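Local coordinates for protein NDP-N-acetyl-D-galactosaminuronic acid dehydrogenase (Methanosarcina mazei Go1, PDB 3G79) that probably oxidises UDP-N-acetyl-mannosamine to UDP-N-acetyl-mannosaminuronate, using two NAD+ per sugar, as a member of the UDP-glucose/GDP-mannose dehydrogenase family, at residues 117-121 against 299-303; 333-337 against 377-382; 355-361 against 387-393. All coordinates share one frame. Residues are numbered along the deposited sequence.

Contact 1 (117-121 against 299-303)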
# COMPACT_ATOMS: atom_id res chain seq x y z
N LYS A 117 -26.68 -11.71 4.82
CA LYS A 117 -25.28 -11.34 4.53
C LYS A 117 -24.28 -12.52 4.63
O LYS A 117 -24.57 -13.54 5.26
CB LYS A 117 -24.80 -10.14 5.40
CG LYS A 117 -25.47 -8.80 5.11
CD LYS A 117 -26.83 -8.63 5.81
CE LYS A 117 -27.69 -7.59 5.08
NZ LYS A 117 -29.14 -7.67 5.46
N ASP A 118 -23.12 -12.36 3.98
CA ASP A 118 -21.95 -13.28 4.07
C ASP A 118 -22.27 -14.76 3.82
O ASP A 118 -23.46 -15.12 3.71
CB ASP A 118 -21.16 -13.05 5.38
CG ASP A 118 -21.93 -13.46 6.64
OD1 ASP A 118 -22.56 -12.58 7.27
OD2 ASP A 118 -21.90 -14.66 7.00
N LEU A 119 -21.25 -15.61 3.64
CA LEU A 119 -19.88 -15.22 3.29
C LEU A 119 -19.83 -15.17 1.77
O LEU A 119 -19.02 -14.46 1.19
CB LEU A 119 -18.88 -16.27 3.80
CG LEU A 119 -17.42 -15.91 4.11
CD1 LEU A 119 -16.82 -16.94 5.05
CD2 LEU A 119 -16.56 -15.80 2.86
N GLU A 120 -20.72 -15.95 1.16
CA GLU A 120 -20.94 -15.96 -0.28
C GLU A 120 -22.24 -15.26 -0.63
O GLU A 120 -23.18 -15.25 0.17
CB GLU A 120 -20.98 -17.39 -0.83
CG GLU A 120 -19.65 -17.89 -1.43
CD GLU A 120 -18.58 -18.11 -0.37
OE1 GLU A 120 -18.88 -18.74 0.67
OE2 GLU A 120 -17.43 -17.67 -0.58
N PRO A 121 -22.30 -14.66 -1.84
CA PRO A 121 -23.53 -14.07 -2.38
C PRO A 121 -24.61 -15.12 -2.67
O PRO A 121 -24.29 -16.32 -2.71
CB PRO A 121 -23.04 -13.45 -3.69
CG PRO A 121 -21.62 -13.14 -3.43
CD PRO A 121 -21.12 -14.32 -2.65
N TYR A 299 -11.07 -13.87 2.24
CA TYR A 299 -11.44 -15.27 2.45
C TYR A 299 -11.67 -15.95 1.14
O TYR A 299 -11.32 -17.11 1.02
CB TYR A 299 -12.63 -15.47 3.43
CG TYR A 299 -12.32 -14.81 4.75
CD1 TYR A 299 -11.21 -15.22 5.52
CD2 TYR A 299 -13.06 -13.71 5.19
CE1 TYR A 299 -10.90 -14.58 6.74
CE2 TYR A 299 -12.76 -13.07 6.39
CZ TYR A 299 -11.68 -13.50 7.15
OH TYR A 299 -11.39 -12.81 8.30
N HIS A 300 -12.23 -15.23 0.17
CA HIS A 300 -12.28 -15.71 -1.20
C HIS A 300 -10.91 -15.99 -1.87
O HIS A 300 -10.78 -17.01 -2.56
CB HIS A 300 -13.14 -14.81 -2.05
CG HIS A 300 -14.53 -14.69 -1.53
ND1 HIS A 300 -15.12 -13.48 -1.24
CD2 HIS A 300 -15.45 -15.64 -1.24
CE1 HIS A 300 -16.34 -13.69 -0.80
NE2 HIS A 300 -16.56 -14.99 -0.77
N LEU A 301 -9.91 -15.13 -1.66
CA LEU A 301 -8.53 -15.40 -2.14
C LEU A 301 -7.97 -16.63 -1.47
O LEU A 301 -7.42 -17.53 -2.12
CB LEU A 301 -7.57 -14.22 -1.86
CG LEU A 301 -7.05 -13.29 -2.95
CD1 LEU A 301 -5.67 -12.72 -2.56
CD2 LEU A 301 -6.94 -14.02 -4.26
N GLU A 302 -8.09 -16.65 -0.15
CA GLU A 302 -7.67 -17.79 0.61
C GLU A 302 -8.26 -19.06 0.08
O GLU A 302 -7.49 -19.94 -0.27
CB GLU A 302 -7.95 -17.61 2.10
CG GLU A 302 -7.32 -16.38 2.66
CD GLU A 302 -5.77 -16.24 2.43
OE1 GLU A 302 -5.06 -17.21 2.12
OE2 GLU A 302 -5.27 -15.12 2.58
N ARG A 303 -9.59 -19.19 -0.01
CA ARG A 303 -10.18 -20.40 -0.58
C ARG A 303 -9.64 -20.57 -2.01
O ARG A 303 -9.16 -21.64 -2.37
CB ARG A 303 -11.70 -20.36 -0.61
CG ARG A 303 -12.30 -21.71 -1.01
CD ARG A 303 -13.79 -21.63 -1.40
NE ARG A 303 -14.69 -21.85 -0.28
CZ ARG A 303 -15.39 -20.88 0.32
NH1 ARG A 303 -15.28 -19.62 -0.10
NH2 ARG A 303 -16.18 -21.17 1.37
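Glu120 reaches from the loop to the helix, where its OE2 forms a salt bridge with Arg303, 2.9 Å from NH1. The same oxygen, Glu120 OE2, lies 2.8 Å from His300 NE2, and NE2 of His300 is also 3.2 Å from the carbonyl O of Leu119. All three are weak as hydrogen bonds, with angles at the hydrogen of 116° to 126°, and the histidine offers one N-H edge to two acceptors at once. His300 and Arg303 lie on helix 293-305 of the central domain, whereas 117-121 belongs to the loop after strand 104-107 of the Rossmann-type NAD-binding domain, so this is an interdomain contact. A cis peptide bond precedes Leu119, whose CA-CB bond is directed at the helix. Leu119 CD2 packs 4.0 Å from Tyr299 CB and lies 3.7 Å from His300 NE2. The patch is small, 232 Å² in all, and mostly at the surface, although His300 itself is buried, its side chain touching Thr150 and Pro151. Tyr299 also leans on Arg326 of helix 321-345.

Contact 2 (333-337 against 377-382)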
# COMPACT_ATOMS: atom_id res chain seq x y z
N PRO A 333 -13.13 -2.06 16.58
CA PRO A 333 -14.20 -1.91 17.56
C PRO A 333 -13.81 -2.23 18.99
O PRO A 333 -14.17 -1.46 19.89
CB PRO A 333 -15.30 -2.88 17.06
CG PRO A 333 -15.19 -2.74 15.64
CD PRO A 333 -13.65 -2.72 15.37
N ALA A 334 -13.08 -3.32 19.22
CA ALA A 334 -12.61 -3.63 20.58
C ALA A 334 -11.64 -2.55 21.06
O ALA A 334 -11.68 -2.18 22.24
CB ALA A 334 -11.97 -5.05 20.70
N HIS A 335 -10.84 -1.99 20.16
CA HIS A 335 -9.94 -0.93 20.55
C HIS A 335 -10.71 0.32 20.98
O HIS A 335 -10.31 1.01 21.95
CB HIS A 335 -8.90 -0.61 19.47
CG HIS A 335 -7.99 0.51 19.85
ND1 HIS A 335 -7.06 0.41 20.87
CD2 HIS A 335 -7.91 1.78 19.40
CE1 HIS A 335 -6.43 1.56 21.00
NE2 HIS A 335 -6.93 2.41 20.12
N MET A 336 -11.82 0.58 20.27
CA MET A 336 -12.66 1.76 20.55
C MET A 336 -13.22 1.61 21.93
O MET A 336 -13.09 2.53 22.75
CB MET A 336 -13.78 1.94 19.51
CG MET A 336 -13.34 2.69 18.22
SD MET A 336 -13.22 4.51 18.42
CE MET A 336 -11.48 4.54 18.46
N TYR A 337 -13.82 0.44 22.19
CA TYR A 337 -14.28 0.04 23.51
C TYR A 337 -13.23 0.18 24.63
O TYR A 337 -13.52 0.75 25.65
CB TYR A 337 -14.81 -1.40 23.48
CG TYR A 337 -15.28 -1.86 24.81
CD1 TYR A 337 -16.52 -1.47 25.31
CD2 TYR A 337 -14.47 -2.70 25.61
CE1 TYR A 337 -16.96 -1.89 26.55
CE2 TYR A 337 -14.91 -3.12 26.86
CZ TYR A 337 -16.15 -2.70 27.31
OH TYR A 337 -16.58 -3.10 28.53
N PRO A 377 -20.40 -4.45 16.39
CA PRO A 377 -19.66 -5.10 17.49
C PRO A 377 -19.31 -4.17 18.64
O PRO A 377 -19.19 -4.64 19.76
CB PRO A 377 -18.41 -5.67 16.81
CG PRO A 377 -18.23 -4.84 15.57
CD PRO A 377 -19.62 -4.47 15.13
N TYR A 378 -19.18 -2.87 18.40
CA TYR A 378 -18.90 -1.92 19.47
C TYR A 378 -20.11 -1.79 20.38
O TYR A 378 -19.99 -1.94 21.60
CB TYR A 378 -18.53 -0.55 18.94
CG TYR A 378 -18.33 0.47 20.07
CD1 TYR A 378 -17.03 0.84 20.50
CD2 TYR A 378 -19.44 1.05 20.72
CE1 TYR A 378 -16.87 1.76 21.54
CE2 TYR A 378 -19.27 1.95 21.73
CZ TYR A 378 -17.99 2.30 22.16
OH TYR A 378 -17.87 3.23 23.19
N ARG A 379 -21.26 -1.52 19.78
CA ARG A 379 -22.50 -1.42 20.55
C ARG A 379 -22.69 -2.67 21.40
O ARG A 379 -23.12 -2.57 22.56
CB ARG A 379 -23.71 -1.20 19.63
CG ARG A 379 -25.03 -1.26 20.35
CD ARG A 379 -26.18 -1.08 19.42
NE ARG A 379 -27.42 -1.21 20.12
CZ ARG A 379 -28.16 -2.32 20.25
NH1 ARG A 379 -27.79 -3.50 19.74
NH2 ARG A 379 -29.29 -2.25 20.94
N ASP A 380 -22.31 -3.82 20.86
CA ASP A 380 -22.49 -5.07 21.57
C ASP A 380 -21.62 -5.23 22.80
O ASP A 380 -22.09 -5.75 23.83
CB ASP A 380 -22.35 -6.26 20.60
CG ASP A 380 -23.66 -6.53 19.85
OD1 ASP A 380 -24.73 -6.09 20.32
OD2 ASP A 380 -23.62 -7.19 18.79
N LEU A 381 -20.35 -4.78 22.70
CA LEU A 381 -19.44 -4.74 23.85
C LEU A 381 -19.97 -3.87 24.98
O LEU A 381 -19.90 -4.25 26.16
CB LEU A 381 -18.04 -4.26 23.42
CG LEU A 381 -17.25 -5.27 22.56
CD1 LEU A 381 -16.07 -4.61 21.87
CD2 LEU A 381 -16.82 -6.57 23.31
N CYS A 382 -20.53 -2.71 24.66
CA CYS A 382 -21.03 -1.87 25.73
C CYS A 382 -22.21 -2.48 26.47
O CYS A 382 -22.28 -2.42 27.70
CB CYS A 382 -21.43 -0.54 25.20
SG CYS A 382 -20.09 0.23 24.38
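Tyr337, Leu381 and Tyr378 supply most of the 355 Å² buried here. Leu381 CB sits over a face of the Tyr337 ring, 4.0 Å from its centroid and 25° off the normal, a CH-pi contact. Cys382 SG meets the edge of that ring instead, 4.1 Å from Tyr337 CD1. Tyr378 turns its ring edge to the backbone of the other helix, CD1 3.7 Å from Pro333 O and CE1 3.4 Å from Tyr337 N; CD1 also lies 3.6 Å from Met336 CB. That amide of Tyr337 is bonded to Pro333 O within the helical turn, so the ring edge packs on backbone whose polar groups are paired. Helix 321-345 packs side by side with helix 375-385, the helix of the beta-alpha-beta crossover between strands 355-359 and 388-392, with local axes 8.9 Å apart and inclined at 41°. Pro333 CG, at a kink in the helix, is 3.7 Å from Pro377 CG, and Leu381 CD1 lies 3.8 Å from Ala334 CA. Beneath, Tyr378 continues onto Val356 and Met358 of the sheet.

Contact 3 (355-361 against 387-393)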
# COMPACT_ATOMS: atom_id res chain seq x y z
N LYS A 355 -24.16 5.65 30.69
CA LYS A 355 -24.81 5.81 29.38
C LYS A 355 -23.79 6.23 28.29
O LYS A 355 -23.06 7.21 28.50
CB LYS A 355 -25.99 6.79 29.46
CG LYS A 355 -26.43 7.29 28.08
CD LYS A 355 -27.73 8.07 28.16
CE LYS A 355 -28.15 8.57 26.80
NZ LYS A 355 -29.45 9.29 26.89
N VAL A 356 -23.80 5.50 27.16
CA VAL A 356 -22.99 5.78 25.96
C VAL A 356 -23.83 6.32 24.78
O VAL A 356 -24.82 5.71 24.38
CB VAL A 356 -22.23 4.51 25.47
CG1 VAL A 356 -21.37 4.79 24.24
CG2 VAL A 356 -21.36 3.92 26.58
N ALA A 357 -23.44 7.46 24.24
CA ALA A 357 -24.06 7.99 23.01
C ALA A 357 -23.14 7.68 21.85
O ALA A 357 -22.01 8.21 21.74
CB ALA A 357 -24.31 9.52 23.09
N MET A 358 -23.63 6.75 21.02
CA MET A 358 -23.05 6.41 19.75
C MET A 358 -23.43 7.43 18.69
O MET A 358 -24.59 7.51 18.24
CB MET A 358 -23.53 5.02 19.33
CG MET A 358 -23.02 3.94 20.31
SD MET A 358 -23.01 2.29 19.67
CE MET A 358 -23.01 1.40 21.14
N LEU A 359 -22.46 8.24 18.30
CA LEU A 359 -22.64 9.17 17.21
C LEU A 359 -22.19 8.51 15.94
O LEU A 359 -21.01 8.49 15.63
CB LEU A 359 -21.82 10.42 17.46
CG LEU A 359 -22.49 11.54 18.24
CD1 LEU A 359 -23.18 11.05 19.50
CD2 LEU A 359 -21.41 12.58 18.55
N GLY A 360 -23.11 7.92 15.20
CA GLY A 360 -22.70 7.30 13.95
C GLY A 360 -22.89 5.80 13.91
O GLY A 360 -22.23 5.05 14.66
N TRP A 361 -23.80 5.38 13.03
CA TRP A 361 -24.09 3.98 12.79
C TRP A 361 -23.67 3.53 11.39
O TRP A 361 -23.12 2.45 11.24
CB TRP A 361 -25.57 3.72 13.03
CG TRP A 361 -25.95 2.29 12.90
CD1 TRP A 361 -26.58 1.72 11.86
CD2 TRP A 361 -25.74 1.24 13.86
NE1 TRP A 361 -26.80 0.39 12.11
CE2 TRP A 361 -26.29 0.07 13.33
CE3 TRP A 361 -25.16 1.20 15.13
CZ2 TRP A 361 -26.26 -1.14 14.01
CZ3 TRP A 361 -25.14 0.01 15.80
CH2 TRP A 361 -25.69 -1.15 15.25
N ALA A 387 -23.71 -1.28 30.35
CA ALA A 387 -23.98 0.12 30.00
C ALA A 387 -25.25 0.21 29.20
O ALA A 387 -25.58 -0.73 28.49
CB ALA A 387 -22.84 0.68 29.19
N SER A 388 -25.96 1.33 29.30
CA SER A 388 -27.08 1.55 28.39
C SER A 388 -26.63 2.38 27.19
O SER A 388 -25.74 3.22 27.29
CB SER A 388 -28.30 2.15 29.10
OG SER A 388 -28.67 3.41 28.56
N VAL A 389 -27.24 2.11 26.03
CA VAL A 389 -26.79 2.68 24.79
C VAL A 389 -27.89 3.35 23.94
O VAL A 389 -28.97 2.78 23.71
CB VAL A 389 -26.07 1.62 23.95
CG1 VAL A 389 -25.61 2.23 22.67
CG2 VAL A 389 -24.87 1.02 24.72
N MET A 390 -27.59 4.57 23.49
CA MET A 390 -28.39 5.29 22.49
C MET A 390 -27.54 5.64 21.25
O MET A 390 -26.46 6.23 21.36
CB MET A 390 -29.04 6.53 23.11
CG MET A 390 -30.37 6.22 23.86
SD MET A 390 -31.24 7.60 24.64
CE MET A 390 -31.76 8.52 23.21
N VAL A 391 -28.06 5.23 20.09
CA VAL A 391 -27.44 5.30 18.77
C VAL A 391 -28.05 6.43 17.96
O VAL A 391 -29.31 6.53 17.83
CB VAL A 391 -27.77 4.02 17.96
CG1 VAL A 391 -27.26 4.15 16.57
CG2 VAL A 391 -27.18 2.75 18.61
N HIS A 392 -27.18 7.25 17.39
CA HIS A 392 -27.59 8.34 16.54
C HIS A 392 -27.01 8.20 15.16
O HIS A 392 -25.87 7.71 14.99
CB HIS A 392 -27.15 9.67 17.12
CG HIS A 392 -27.48 10.86 16.26
ND1 HIS A 392 -26.66 11.30 15.24
CD2 HIS A 392 -28.52 11.73 16.30
CE1 HIS A 392 -27.18 12.38 14.68
NE2 HIS A 392 -28.31 12.66 15.30
N ASP A 393 -27.78 8.66 14.18
CA ASP A 393 -27.33 8.71 12.80
C ASP A 393 -28.35 9.48 11.95
O ASP A 393 -29.56 9.15 11.97
CB ASP A 393 -27.13 7.31 12.24
CG ASP A 393 -26.36 7.31 10.96
OD1 ASP A 393 -25.12 7.04 11.00
OD2 ASP A 393 -26.99 7.59 9.91
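Backbone amides and carbonyls pair regularly between strands 355-359 and 388-392. Val356 N donates to Ser388 O (3.0 Å), Met390 N to Val356 O (3.1 Å), Met358 N to Met390 O (2.9 Å) and His392 N to Met358 O (2.7 Å); beyond the strand end Gly360 N still donates to His392 O (2.8 Å). The alternate residues Lys355, Ala357 and Leu359 bond by their backbones to strand 417-420 and Asp416 on the other side. These are parallel strands of a beta-alpha-beta unit, joined through helix 375-385 in the Rossmann-like UDP-binding domain. Just past the last backbone bond, Asp393 OD1 accepts from Trp361 N (2.9 Å), and also from Ala362 N and His424; OD2 takes the amides of Tyr395 and Val396. His392 ND1 bonds to Tyr427 OH, while Lys355 NZ, 3.3 Å from Met390 SD, has its polar partner in Arg413 O. Gly360 adopts phi/psi of 116/114°, and a side chain here would collide with the carbonyl oxygen of Leu359. Val356, Met358, Val389 and Val391 share the face packed against helix 375-385, with Val356 CB 4.4 Å from Val389 CG2; Trp361 CE3 lies 3.9 Å from Val391 CG1.

How the contacts relate
Contacts 2 and 3 adjoin, their centres about 11 Å apart. Contact 3 joins two adjacent strands of the parallel sheet; helix 375-385 lies on the face bearing Val356, Met358, Val389 and Val391, with helix 321-345 beside it on that face. Cys382 O is 3.2 Å from Ala387 N, a probable hydrogen bond, and Cys382 CB is 3.8 Å from Val389 CG2. Contact 1 stands apart, its centre about 24 Å from that of contact 2 and 31 Å from that of contact 3, although its helix 293-305 leads along the chain into helix 321-345. Chemistry follows place: the surface contact 1 relies on charge and weak side-chain bonds, partly buried contact 2 on apolar and aromatic packing, and buried contact 3 on regular backbone hydrogen bonds.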